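Long-range contacts in KLLA0E08119p (Kluyveromyces lactis, PDB 3VA7), which probably catalyses the ATP-dependent, biotin-mediated carboxylation of urea to urea-1-carboxylate, as the carboxylase part of a longer protein that probably also hydrolyses this product: residues 863-868 with 883-888; 921-926 with 1105-1110; 983-988 with 1071-1076. All blocks are in the same frame, centred on the assembly; numbering follows the deposited sequence.

The three contacts lie together in the carboxyltransferase part of the enzyme, on one side of the chain's centre. Contacts 2 and 3 meet in one mixed sheet through neighbouring strands 922-934 and 1075-1081, their centres 11 Å apart: Ser925 OG hydrogen-bonds to Phe1073 O at 2.5 Å, and Lys926 N to Asp1074 OD1 at 2.7 Å. Contact 1 belongs to the adjoining antiparallel sheet and its helix, 13 Å from contact 3 and 16 Å from contact 2 between centres; its Tyr863 ring stacks on Trp921 of contact 2. Contacts 1 and 3 approach the active site: the Val887 side chain is about 11 Å from bound urea and about 12 Å from the biotin group, and Gly988 is about 11 Å from urea.

Contact 1 (863-868 with 883-888)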
loop_
_atom_site.group_PDB
_atom_site.type_symbol
_atom_site.label_atom_id
_atom_site.label_comp_id
_atom_site.label_asym_id
_atom_site.label_seq_id
_atom_site.Cartn_x
_atom_site.Cartn_y
_atom_site.Cartn_z
ATOM N N TYR A 863 11.260 -30.487 8.541
ATOM C CA TYR A 863 12.267 -30.710 7.527
ATOM C C TYR A 863 11.685 -31.605 6.422
ATOM O O TYR A 863 11.936 -31.385 5.220
ATOM C CB TYR A 863 13.548 -31.268 8.087
ATOM C CG TYR A 863 14.613 -31.234 7.038
ATOM C CD1 TYR A 863 14.986 -30.030 6.443
ATOM C CD2 TYR A 863 15.205 -32.425 6.577
ATOM C CE1 TYR A 863 15.944 -30.005 5.445
ATOM C CE2 TYR A 863 16.189 -32.411 5.574
ATOM C CZ TYR A 863 16.543 -31.211 5.019
ATOM O OH TYR A 863 17.511 -31.195 4.019
ATOM N N ARG A 864 10.823 -32.523 6.831
ATOM C CA ARG A 864 10.235 -33.473 5.924
ATOM C C ARG A 864 9.357 -32.793 4.882
ATOM O O ARG A 864 9.354 -33.202 3.684
ATOM C CB ARG A 864 9.454 -34.542 6.700
ATOM C CG ARG A 864 8.661 -35.499 5.838
ATOM C CD ARG A 864 8.315 -36.713 6.643
ATOM N NE ARG A 864 8.013 -37.800 5.728
ATOM C CZ ARG A 864 8.830 -38.818 5.399
ATOM N NH1 ARG A 864 10.040 -38.980 5.953
ATOM N NH2 ARG A 864 8.410 -39.694 4.484
ATOM N N ILE A 865 8.620 -31.764 5.329
ATOM C CA ILE A 865 7.746 -31.004 4.422
ATOM C C ILE A 865 8.664 -30.324 3.428
ATOM O O ILE A 865 8.380 -30.227 2.212
ATOM C CB ILE A 865 6.938 -29.946 5.187
ATOM C CG1 ILE A 865 5.960 -30.641 6.158
ATOM C CG2 ILE A 865 6.287 -28.893 4.231
ATOM C CD1 ILE A 865 5.497 -29.679 7.223
ATOM N N ASN A 866 9.806 -29.884 3.929
ATOM C CA ASN A 866 10.710 -29.250 3.034
ATOM C C ASN A 866 11.173 -30.284 1.955
ATOM O O ASN A 866 11.363 -29.934 0.776
ATOM C CB ASN A 866 11.829 -28.622 3.819
ATOM C CG ASN A 866 13.062 -28.577 3.061
ATOM O OD1 ASN A 866 13.459 -27.554 2.507
ATOM N ND2 ASN A 866 13.712 -29.719 2.999
ATOM N N ARG A 867 11.272 -31.554 2.340
ATOM C CA ARG A 867 11.822 -32.597 1.457
ATOM C C ARG A 867 10.720 -33.033 0.444
ATOM O O ARG A 867 11.001 -33.210 -0.728
ATOM C CB ARG A 867 12.375 -33.797 2.284
ATOM C CG ARG A 867 13.809 -33.731 2.820
ATOM C CD ARG A 867 14.561 -32.398 2.501
ATOM N NE ARG A 867 15.458 -32.456 1.355
ATOM C CZ ARG A 867 15.927 -31.418 0.661
ATOM N NH1 ARG A 867 15.593 -30.149 0.949
ATOM N NH2 ARG A 867 16.749 -31.657 -0.380
ATOM N N LEU A 868 9.475 -33.203 0.901
ATOM C CA LEU A 868 8.346 -33.417 -0.005
ATOM C C LEU A 868 8.319 -32.359 -1.114
ATOM O O LEU A 868 8.227 -32.710 -2.276
ATOM C CB LEU A 868 6.999 -33.469 0.753
ATOM C CG LEU A 868 5.816 -33.771 -0.162
ATOM C CD1 LEU A 868 6.069 -35.103 -0.851
ATOM C CD2 LEU A 868 4.458 -33.881 0.564
ATOM N N MET A 883 2.795 -25.061 -3.393
ATOM C CA MET A 883 2.799 -25.865 -2.179
ATOM C C MET A 883 3.067 -24.933 -1.026
ATOM O O MET A 883 4.088 -24.206 -1.026
ATOM C CB MET A 883 3.854 -26.965 -2.265
ATOM C CG MET A 883 3.713 -27.720 -3.521
ATOM S SD MET A 883 5.076 -28.789 -4.001
ATOM C CE MET A 883 4.742 -30.085 -2.851
ATOM N N SER A 884 2.168 -24.974 -0.048
ATOM C CA SER A 884 2.186 -24.042 1.073
ATOM C C SER A 884 2.496 -24.673 2.423
ATOM O O SER A 884 1.670 -25.394 2.936
ATOM C CB SER A 884 0.834 -23.369 1.111
ATOM O OG SER A 884 0.764 -22.560 -0.028
ATOM N N GLN A 885 3.681 -24.399 2.988
ATOM C CA GLN A 885 4.098 -24.952 4.309
ATOM C C GLN A 885 3.308 -24.488 5.551
ATOM O O GLN A 885 3.187 -23.262 5.812
ATOM C CB GLN A 885 5.559 -24.631 4.599
ATOM C CG GLN A 885 6.348 -25.814 4.612
ATOM C CD GLN A 885 7.636 -25.758 5.389
ATOM O OE1 GLN A 885 7.738 -26.347 6.471
ATOM N NE2 GLN A 885 8.669 -25.166 4.783
ATOM N N GLY A 886 2.816 -25.472 6.312
ATOM C CA GLY A 886 2.323 -25.231 7.652
ATOM C C GLY A 886 3.153 -25.973 8.703
ATOM O O GLY A 886 4.234 -26.469 8.420
ATOM N N VAL A 887 2.628 -26.109 9.909
ATOM C CA VAL A 887 3.430 -26.618 10.997
ATOM C C VAL A 887 3.776 -28.093 10.831
ATOM O O VAL A 887 4.919 -28.495 11.074
ATOM C CB VAL A 887 2.751 -26.355 12.349
ATOM C CG1 VAL A 887 3.350 -27.280 13.447
ATOM C CG2 VAL A 887 2.844 -24.827 12.678
ATOM N N ARG A 888 2.810 -28.887 10.395
ATOM C CA ARG A 888 3.039 -30.311 10.234
ATOM C C ARG A 888 2.332 -30.814 8.932
ATOM O O ARG A 888 1.996 -31.986 8.791
ATOM C CB ARG A 888 2.476 -31.028 11.465
ATOM C CG ARG A 888 0.990 -30.841 11.601
ATOM C CD ARG A 888 0.491 -31.609 12.760
ATOM N NE ARG A 888 -0.082 -32.909 12.411
ATOM C CZ ARG A 888 -1.354 -33.121 12.110
ATOM N NH1 ARG A 888 -2.220 -32.137 12.059
ATOM N NH2 ARG A 888 -1.758 -34.350 11.850
HETATM O O HOH W 1 11.150 -25.496 3.984
#
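Ile865 faces Gln885 where helix 859-875 lies over the end of strand 880-885, their CA atoms 7.1 Å apart; one helical turn on, Leu868 and Met883 are separated by 9.6 Å between CA atoms. This is a helix packed on one face of an antiparallel beta-sheet, over its edge strand 880-885, in the C and D subdomain of the carboxyltransferase. The strand ends at Gln885, and residues 886-888 form the short loop that leads into strand 889-894 and passes Ile865 on the way.

Ile865 is the hub of the contact. Its CG2 branch stands anti to the backbone N and is turned to the Gln885 side chain, but too close in the model for the detail to be trusted. The other branch, extended at chi2 161°, carries CD1 over the loop backbone, where Ile865 CD1 is 3.7 Å from Gly886 O and 3.8 Å from Arg888 C. Met883 CE comes only loosely near the backbone Leu868 O, but both side chains also reach Val890 of the next strand, which helps fill the layer between helix and sheet. Arg888 points its side chain elsewhere and gives its NE hydrogen to Tyr852 O.

The polar side of the contact is slight. The amide of Asn866 is turned back on its own helix, where ND2 donates to Tyr863 O at 3.3 Å; the carbonyl oxygen lies in the amide plane of Asn866. That leaves OD1 directed toward a water that links the two segments by weak bonds, accepting from Gln885 NE2 at 2.6 Å and donating to Asn866 OD1 at 3.4 Å.

Contact 2 (921-926 with 1105-1110); sequences WNVKSK and SIFDHK
Trp921 and His1109 stack where strand 922-934 runs antiparallel to strand 1101-1108 in the mixed sheet of the carboxyltransferase part, the second passing directly into helix 1109-1117. The directions of segments 922-926 and 1105-1108 differ by 135°, a marked twist for a beta pair. Val923 and Phe1107 form a hydrogen-bonded pair through both backbone amides, and Ser925 and Ser1105 do the same two residues further on.

The tight side carries an aromatic cluster. Trp921 CG sits between the backbone N and the carbonyl carbon (chi1 55°), which lays the indole across His1109 in an offset stack with planes at 9° and the five-membered ring and imidazole centroids 4.4 Å apart. His1109 CB also lies over the five-membered ring as a CH-pi contact, while the six-membered ring meets Phe1107 obliquely, Trp921 CH2 to Phe1107 CE2 being 3.8 Å. Outside the pair, Trp921 NE1 is satisfied by Asn860 OD1.

On the other face Asn922, Lys924 and Ile1106 are largely open to solvent. Little packs there beyond Asn922 CB beside Ile1106 CG2 at 3.9 Å. Where strand becomes helix, Asp1108 is the N-cap: its OD1 accepts from Glu1111 N and, weakly, from Lys1110 N at 2.8 Å.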
loop_
_atom_site.group_PDB
_atom_site.type_symbol
_atom_site.label_atom_id
_atom_site.label_comp_id
_atom_site.label_asym_id
_atom_site.label_seq_id
_atom_site.Cartn_x
_atom_site.Cartn_y
_atom_site.Cartn_z
ATOM N N TRP A 921 20.036 -33.571 10.000
ATOM C CA TRP A 921 19.887 -32.576 8.923
ATOM C C TRP A 921 20.297 -31.141 9.320
ATOM O O TRP A 921 20.333 -30.809 10.507
ATOM C CB TRP A 921 18.465 -32.605 8.384
ATOM C CG TRP A 921 17.367 -32.420 9.421
ATOM C CD1 TRP A 921 16.703 -33.413 10.121
ATOM C CD2 TRP A 921 16.766 -31.180 9.833
ATOM N NE1 TRP A 921 15.754 -32.858 10.942
ATOM C CE2 TRP A 921 15.769 -31.494 10.790
ATOM C CE3 TRP A 921 16.994 -29.840 9.506
ATOM C CZ2 TRP A 921 15.003 -30.515 11.428
ATOM C CZ3 TRP A 921 16.223 -28.850 10.137
ATOM C CH2 TRP A 921 15.228 -29.205 11.080
ATOM N N ASN A 922 20.613 -30.302 8.340
ATOM C CA ASN A 922 20.750 -28.877 8.589
ATOM C C ASN A 922 20.090 -27.998 7.530
ATOM O O ASN A 922 19.745 -28.478 6.480
ATOM C CB ASN A 922 22.204 -28.480 8.796
ATOM C CG ASN A 922 23.098 -28.919 7.667
ATOM O OD1 ASN A 922 23.670 -29.997 7.737
ATOM N ND2 ASN A 922 23.224 -28.097 6.621
ATOM N N VAL A 923 19.868 -26.719 7.837
ATOM C CA VAL A 923 19.204 -25.768 6.922
ATOM C C VAL A 923 19.794 -24.391 7.133
ATOM O O VAL A 923 20.224 -24.059 8.220
ATOM C CB VAL A 923 17.668 -25.631 7.190
ATOM C CG1 VAL A 923 16.915 -26.664 6.544
ATOM C CG2 VAL A 923 17.363 -25.652 8.670
ATOM N N LYS A 924 19.815 -23.585 6.096
ATOM C CA LYS A 924 20.171 -22.184 6.231
ATOM C C LYS A 924 19.099 -21.583 7.133
ATOM O O LYS A 924 17.896 -21.893 6.997
ATOM C CB LYS A 924 20.168 -21.492 4.864
ATOM C CG LYS A 924 21.230 -21.999 3.833
ATOM C CD LYS A 924 22.273 -20.889 3.402
ATOM C CE LYS A 924 21.816 -20.085 2.128
ATOM N NZ LYS A 924 22.552 -18.760 1.943
ATOM N N SER A 925 19.525 -20.772 8.092
ATOM C CA SER A 925 18.579 -20.125 8.997
ATOM C C SER A 925 18.995 -18.698 9.309
ATOM O O SER A 925 20.066 -18.495 9.902
ATOM C CB SER A 925 18.502 -20.921 10.288
ATOM O OG SER A 925 17.534 -20.371 11.150
ATOM N N LYS A 926 18.177 -17.732 8.909
ATOM C CA LYS A 926 18.373 -16.311 9.322
ATOM C C LYS A 926 17.841 -16.014 10.746
ATOM O O LYS A 926 16.724 -16.394 11.095
ATOM C CB LYS A 926 17.794 -15.292 8.310
ATOM C CG LYS A 926 18.441 -15.329 6.925
ATOM C CD LYS A 926 18.023 -14.168 6.017
ATOM C CE LYS A 926 18.146 -14.552 4.511
ATOM N NZ LYS A 926 16.921 -15.332 3.958
ATOM N N SER A 1105 22.779 -17.623 9.353
ATOM C CA SER A 1105 23.514 -18.768 9.813
ATOM C C SER A 1105 22.885 -20.117 9.405
ATOM O O SER A 1105 22.226 -20.173 8.371
ATOM C CB SER A 1105 23.858 -18.644 11.296
ATOM O OG SER A 1105 22.732 -18.939 12.082
ATOM N N ILE A 1106 23.140 -21.180 10.181
ATOM C CA ILE A 1106 22.776 -22.542 9.836
ATOM C C ILE A 1106 22.155 -23.210 11.098
ATOM O O ILE A 1106 22.792 -23.271 12.131
ATOM C CB ILE A 1106 24.053 -23.416 9.386
ATOM C CG1 ILE A 1106 24.718 -22.958 8.074
ATOM C CG2 ILE A 1106 23.694 -24.887 9.212
ATOM C CD1 ILE A 1106 25.857 -21.890 8.247
ATOM N N PHE A 1107 20.938 -23.735 11.021
ATOM C CA PHE A 1107 20.410 -24.548 12.103
ATOM C C PHE A 1107 20.716 -26.035 11.917
ATOM O O PHE A 1107 20.366 -26.657 10.887
ATOM C CB PHE A 1107 18.922 -24.364 12.193
ATOM C CG PHE A 1107 18.278 -25.224 13.208
ATOM C CD1 PHE A 1107 18.171 -24.783 14.540
ATOM C CD2 PHE A 1107 17.756 -26.491 12.851
ATOM C CE1 PHE A 1107 17.538 -25.589 15.505
ATOM C CE2 PHE A 1107 17.118 -27.313 13.813
ATOM C CZ PHE A 1107 17.012 -26.854 15.154
ATOM N N ASP A 1108 21.313 -26.634 12.930
ATOM C CA ASP A 1108 21.838 -27.967 12.787
ATOM C C ASP A 1108 21.067 -28.930 13.637
ATOM O O ASP A 1108 21.105 -28.852 14.842
ATOM C CB ASP A 1108 23.305 -27.937 13.207
ATOM C CG ASP A 1108 24.038 -29.222 12.876
ATOM O OD1 ASP A 1108 23.521 -30.320 13.201
ATOM O OD2 ASP A 1108 25.133 -29.115 12.274
ATOM N N HIS A 1109 20.353 -29.864 13.063
ATOM C CA HIS A 1109 19.499 -30.650 13.954
ATOM C C HIS A 1109 20.327 -31.548 14.873
ATOM O O HIS A 1109 19.861 -31.951 15.940
ATOM C CB HIS A 1109 18.480 -31.462 13.174
ATOM C CG HIS A 1109 17.341 -31.948 14.001
ATOM N ND1 HIS A 1109 16.490 -31.090 14.672
ATOM C CD2 HIS A 1109 16.892 -33.199 14.264
ATOM C CE1 HIS A 1109 15.564 -31.791 15.310
ATOM N NE2 HIS A 1109 15.780 -33.072 15.074
ATOM N N LYS A 1110 21.545 -31.886 14.422
ATOM C CA LYS A 1110 22.442 -32.746 15.176
ATOM C C LYS A 1110 22.844 -31.970 16.419
ATOM O O LYS A 1110 22.846 -32.526 17.507
ATOM C CB LYS A 1110 23.683 -33.143 14.361
ATOM C CG LYS A 1110 24.791 -33.948 15.117
ATOM C CD LYS A 1110 26.143 -33.874 14.370
ATOM C CE LYS A 1110 27.256 -34.851 14.910
ATOM N NZ LYS A 1110 26.855 -36.295 14.920
#

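Contact 3 (983-988 with 1071-1076)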
loop_
_atom_site.group_PDB
_atom_site.type_symbol
_atom_site.label_atom_id
_atom_site.label_comp_id
_atom_site.label_asym_id
_atom_site.label_seq_id
_atom_site.Cartn_x
_atom_site.Cartn_y
_atom_site.Cartn_z
ATOM N N LYS A 983 13.778 -18.803 21.659
ATOM C CA LYS A 983 14.277 -18.755 20.296
ATOM C C LYS A 983 13.163 -19.333 19.428
ATOM O O LYS A 983 12.850 -20.542 19.495
ATOM C CB LYS A 983 15.567 -19.508 20.199
ATOM C CG LYS A 983 16.808 -18.676 20.426
ATOM C CD LYS A 983 17.979 -19.633 20.484
ATOM C CE LYS A 983 19.179 -19.050 21.180
ATOM N NZ LYS A 983 20.055 -20.197 21.551
ATOM N N PHE A 984 12.482 -18.425 18.720
ATOM C CA PHE A 984 11.296 -18.778 17.974
ATOM C C PHE A 984 11.676 -19.163 16.548
ATOM O O PHE A 984 12.145 -18.313 15.777
ATOM C CB PHE A 984 10.379 -17.585 17.924
ATOM C CG PHE A 984 9.783 -17.215 19.230
ATOM C CD1 PHE A 984 10.204 -16.094 19.893
ATOM C CD2 PHE A 984 8.771 -17.991 19.798
ATOM C CE1 PHE A 984 9.617 -15.730 21.119
ATOM C CE2 PHE A 984 8.177 -17.643 21.013
ATOM C CZ PHE A 984 8.620 -16.502 21.675
ATOM N N MET A 985 11.525 -20.455 16.220
ATOM C CA MET A 985 11.736 -20.925 14.860
ATOM C C MET A 985 10.461 -20.752 14.006
ATOM O O MET A 985 9.393 -21.337 14.335
ATOM C CB MET A 985 12.172 -22.385 14.840
ATOM C CG MET A 985 12.379 -22.873 13.381
ATOM S SD MET A 985 13.375 -24.356 13.204
ATOM C CE MET A 985 15.027 -23.684 13.268
ATOM N N VAL A 986 10.569 -19.950 12.937
ATOM C CA VAL A 986 9.469 -19.824 11.976
ATOM C C VAL A 986 9.155 -21.180 11.324
ATOM O O VAL A 986 10.046 -21.827 10.739
ATOM C CB VAL A 986 9.837 -18.844 10.890
ATOM C CG1 VAL A 986 8.677 -18.601 9.999
ATOM C CG2 VAL A 986 10.341 -17.607 11.528
ATOM N N LEU A 987 7.916 -21.640 11.438
ATOM C CA LEU A 987 7.551 -22.903 10.806
ATOM C C LEU A 987 6.825 -22.758 9.458
ATOM O O LEU A 987 6.859 -23.690 8.643
ATOM C CB LEU A 987 6.717 -23.745 11.753
ATOM C CG LEU A 987 7.394 -24.080 13.085
ATOM C CD1 LEU A 987 6.448 -24.847 14.028
ATOM C CD2 LEU A 987 8.732 -24.809 12.863
ATOM N N GLY A 988 6.158 -21.609 9.251
ATOM C CA GLY A 988 5.377 -21.264 8.044
ATOM C C GLY A 988 5.089 -19.747 7.968
ATOM O O GLY A 988 5.302 -19.032 8.943
ATOM N N THR A 1071 11.602 -16.513 6.561
ATOM C CA THR A 1071 11.481 -17.746 5.810
ATOM C C THR A 1071 11.356 -18.853 6.839
ATOM O O THR A 1071 11.958 -18.758 7.930
ATOM C CB THR A 1071 12.759 -17.992 4.989
ATOM O OG1 THR A 1071 12.921 -16.949 4.044
ATOM C CG2 THR A 1071 12.676 -19.323 4.270
ATOM N N PRO A 1072 10.620 -19.932 6.499
ATOM C CA PRO A 1072 10.603 -21.086 7.421
ATOM C C PRO A 1072 12.004 -21.543 7.775
ATOM O O PRO A 1072 12.928 -21.521 6.901
ATOM C CB PRO A 1072 9.870 -22.161 6.631
ATOM C CG PRO A 1072 8.959 -21.346 5.681
ATOM C CD PRO A 1072 9.744 -20.126 5.329
ATOM N N PHE A 1073 12.165 -21.925 9.052
ATOM C CA PHE A 1073 13.475 -22.286 9.658
ATOM C C PHE A 1073 14.313 -21.117 10.175
ATOM O O PHE A 1073 15.258 -21.361 10.896
ATOM C CB PHE A 1073 14.331 -23.171 8.745
ATOM C CG PHE A 1073 13.677 -24.448 8.377
ATOM C CD1 PHE A 1073 13.396 -24.740 7.045
ATOM C CD2 PHE A 1073 13.299 -25.356 9.352
ATOM C CE1 PHE A 1073 12.773 -25.927 6.723
ATOM C CE2 PHE A 1073 12.661 -26.558 9.026
ATOM C CZ PHE A 1073 12.389 -26.838 7.737
ATOM N N ASP A 1074 13.991 -19.879 9.792
ATOM C CA ASP A 1074 14.505 -18.702 10.481
ATOM C C ASP A 1074 14.142 -18.663 11.969
ATOM O O ASP A 1074 13.183 -19.326 12.466
ATOM C CB ASP A 1074 13.959 -17.414 9.868
ATOM C CG ASP A 1074 14.604 -17.067 8.510
ATOM O OD1 ASP A 1074 15.577 -17.765 8.117
ATOM O OD2 ASP A 1074 14.131 -16.094 7.852
ATOM N N GLN A 1075 14.881 -17.813 12.662
ATOM C CA GLN A 1075 14.693 -17.617 14.092
ATOM C C GLN A 1075 14.450 -16.169 14.448
ATOM O O GLN A 1075 15.162 -15.236 13.989
ATOM C CB GLN A 1075 15.910 -18.119 14.864
ATOM C CG GLN A 1075 15.914 -19.611 15.093
ATOM C CD GLN A 1075 17.285 -20.165 15.383
ATOM O OE1 GLN A 1075 17.919 -19.826 16.400
ATOM N NE2 GLN A 1075 17.759 -21.030 14.489
ATOM N N VAL A 1076 13.450 -15.978 15.290
ATOM C CA VAL A 1076 13.130 -14.650 15.788
ATOM C C VAL A 1076 13.403 -14.671 17.235
ATOM O O VAL A 1076 12.914 -15.564 17.946
ATOM C CB VAL A 1076 11.646 -14.288 15.539
ATOM C CG1 VAL A 1076 11.231 -12.987 16.306
ATOM C CG2 VAL A 1076 11.415 -14.110 14.028
#
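Phe984 and Val1076 pair through two backbone hydrogen bonds, joining strand 984-989 antiparallel to strand 1075-1081 in the mixed sheet of the carboxyltransferase part; the contact runs into a type II beta turn at residues 1071-1074. Val1076 N donates to Phe984 O at 2.7 Å. Further along, Val986 uses both backbone groups: its N donates to Asp1074 O, and its O accepts from Phe1073 N at 2.7 Å. Between these bonds, Met985 CA and Gln1075 CA make CH···O contacts to Asp1074 O and Phe984 O.

The turn is closed by Asp1074 N bonding to Thr1071 O at 3.0 Å. Asp1074 also accepts from Thr1071 N through OD2, which is met from above the carboxylate plane, while OD1 accepts from the backbone N of Lys926.

Apolar contacts lie on both faces. Val986 CG2 packs toward Asp1074 CB and Val1076 CG2. On the Met985 face, CG anti to the backbone N (chi1 179°) and a bend at chi3 (-83°) bring the sulfur to the edge of the Phe1073 ring, Met985 SD being 4.0 Å from Phe1073 CD2. With an alanine here, the Phe1073 edge would probably lose its sulfur partner and a gap would open next to Leu859.

Backbone bonds thus fix the register, while the carboxylate braces the turn from within and ties it to strand 922-934; Val986, Val1076, Met985 and Phe1073 supply the buried apolar packing.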